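Local coordinates for type III Pentaketide Synthase (Neurospora crassa, PDB 3EUO) that catalyses the stepwise condensation of malonyl units onto an acyl-CoA starter to build pentaketide products, as a type III polyketide synthase of the chalcone synthase family, at the interface of chains A and B. Coordinates in Å, arbitrary orientation; residue numbers count along the deposited sequence, not the author numbering. Chains: chain A/B, Type III Pentaketide Synthase.

The interface of chains A and B. Residues chain A 111, 140, 242-244, 250; chain B 114-116.
B:Asn116 reaches into chain A and lies beside A:Phe243, in a part of the two-fold interface expected of the homodimers formed by chalcone synthase-like enzymes of the thiolase superfamily. It occupies the position of the residue that in chalcone synthases crosses the dimer to help line the partner's active site, and probably does the same here. Its backbone forms a short antiparallel bridge with chain A: B 115-116 pairs with strand A 241-246, and A:Phe243 N donates to B:Asn116 O at 3.0 Å. The return bond from B:Asn116 N to A:Phe243 O is weak.

The two side chains run parallel from this pairing, with CB of A:Phe243 3.7 Å from CB of B:Asn116. Phenyl ring and carboxamide are turned 55° apart, so the amide is not stacked flat on the ring. With CG opposite the carbonyl carbon (chi1 -49°), B:Asn116 carries its amide past the A:Phe243 backbone towards A:Cys111 and A:Gly140. As modelled, OD1 of B:Asn116 sits 2.9 Å from O of A:Phe243, a clash between two acceptors; the amide orientation is therefore doubtful, and exchanging OD1 and ND2 would put a donor there. In the modelled orientation, ND2 of B:Asn116 meets water 2 at 2.7 Å, while OD1 of B:Asn116 lies 2.9 Å from water 3. These linked waters reach A:Gly140 N and A:Cys111 O respectively, tying the amide to two loops of chain A.

A:Trp250 meets B:Ser114 at the edge of its indole: NE1 donates to the hydroxyl OG at 2.9 Å, with 160° at the hydrogen and the oxygen almost in the ring plane. On one indole face lie water 3, towards the rim, and A:Cys111 O, over the centre. CB of A:Trp250 packs 3.3 Å above the centre of the A:Phe243 ring, a contact within chain A that backs the phenyl beside B:Asn116. On the other flank, water 1 joins the A:Asp244 carboxylate, 2.6 Å from OD1, to the backbone N of B:Asn116.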
loop_
_atom_site.group_PDB
_atom_site.type_symbol
_atom_site.label_atom_id
_atom_site.label_comp_id
_atom_site.label_asym_id
_atom_site.label_seq_id
_atom_site.Cartn_x
_atom_site.Cartn_y
_atom_site.Cartn_z
ATOM N N CYS A 111 5.044 -3.652 -6.965
ATOM C CA CYS A 111 4.039 -3.254 -7.954
ATOM C C CYS A 111 3.687 -4.421 -8.875
ATOM O O CYS A 111 2.968 -4.236 -9.857
ATOM C CB CYS A 111 4.508 -2.041 -8.758
ATOM S SG CYS A 111 5.964 -2.374 -9.749
ATOM N N GLY A 140 1.076 1.518 -5.641
ATOM C CA GLY A 140 0.920 2.689 -6.498
ATOM C C GLY A 140 2.181 3.395 -6.971
ATOM O O GLY A 140 2.102 4.327 -7.768
ATOM N N GLY A 242 3.912 4.666 -15.741
ATOM C CA GLY A 242 2.819 3.987 -15.062
ATOM C C GLY A 242 2.865 2.487 -15.223
ATOM O O GLY A 242 3.729 1.946 -15.920
ATOM N N PHE A 243 1.918 1.817 -14.575
ATOM C CA PHE A 243 1.847 0.359 -14.574
ATOM C C PHE A 243 0.365 0.053 -14.346
ATOM O O PHE A 243 -0.129 0.135 -13.222
ATOM C CB PHE A 243 2.741 -0.206 -13.455
ATOM C CG PHE A 243 3.274 -1.599 -13.712
ATOM C CD1 PHE A 243 3.614 -2.028 -14.995
ATOM C CD2 PHE A 243 3.494 -2.465 -12.640
ATOM C CE1 PHE A 243 4.126 -3.306 -15.211
ATOM C CE2 PHE A 243 4.006 -3.752 -12.848
ATOM C CZ PHE A 243 4.324 -4.172 -14.132
ATOM N N ASP A 244 -0.352 -0.222 -15.431
ATOM C CA ASP A 244 -1.816 -0.282 -15.377
ATOM C C ASP A 244 -2.313 -1.705 -15.221
ATOM O O ASP A 244 -1.937 -2.585 -16.006
ATOM C CB ASP A 244 -2.435 0.320 -16.645
ATOM C CG ASP A 244 -2.106 1.794 -16.837
ATOM O OD1 ASP A 244 -1.837 2.516 -15.852
ATOM O OD2 ASP A 244 -2.150 2.245 -18.005
ATOM N N TRP A 250 0.033 -6.331 -15.252
ATOM C CA TRP A 250 0.135 -4.881 -15.364
ATOM C C TRP A 250 0.881 -4.508 -16.637
ATOM O O TRP A 250 1.919 -5.102 -16.957
ATOM C CB TRP A 250 0.838 -4.268 -14.143
ATOM C CG TRP A 250 0.059 -4.387 -12.868
ATOM C CD1 TRP A 250 -0.697 -3.412 -12.271
ATOM C CD2 TRP A 250 -0.048 -5.549 -12.028
ATOM N NE1 TRP A 250 -1.263 -3.897 -11.115
ATOM C CE2 TRP A 250 -0.884 -5.204 -10.945
ATOM C CE3 TRP A 250 0.491 -6.844 -12.083
ATOM C CZ2 TRP A 250 -1.205 -6.112 -9.921
ATOM C CZ3 TRP A 250 0.161 -7.754 -11.074
ATOM C CH2 TRP A 250 -0.677 -7.375 -10.005
ATOM N N SER B 114 -6.128 -1.407 -8.379
ATOM C CA SER B 114 -4.676 -1.444 -8.418
ATOM C C SER B 114 -4.276 -0.521 -9.549
ATOM O O SER B 114 -4.855 -0.579 -10.629
ATOM C CB SER B 114 -4.161 -2.854 -8.693
ATOM O OG SER B 114 -2.752 -2.847 -8.878
ATOM N N ALA B 115 -3.285 0.325 -9.300
ATOM C CA ALA B 115 -2.884 1.335 -10.274
ATOM C C ALA B 115 -1.541 1.936 -9.911
ATOM O O ALA B 115 -1.178 1.997 -8.738
ATOM C CB ALA B 115 -3.938 2.436 -10.354
ATOM N N ASN B 116 -0.804 2.363 -10.927
ATOM C CA ASN B 116 0.431 3.108 -10.737
ATOM C C ASN B 116 0.469 4.209 -11.789
ATOM O O ASN B 116 0.507 3.901 -12.987
ATOM C CB ASN B 116 1.668 2.221 -10.888
ATOM C CG ASN B 116 1.587 0.943 -10.074
ATOM O OD1 ASN B 116 0.942 -0.032 -10.482
ATOM N ND2 ASN B 116 2.267 0.927 -8.936
HETATM O O HOH W 1 -2.619 2.557 -13.329
HETATM O O HOH W 2 1.761 -0.888 -6.976
HETATM O O HOH W 3 0.819 -2.603 -9.177
#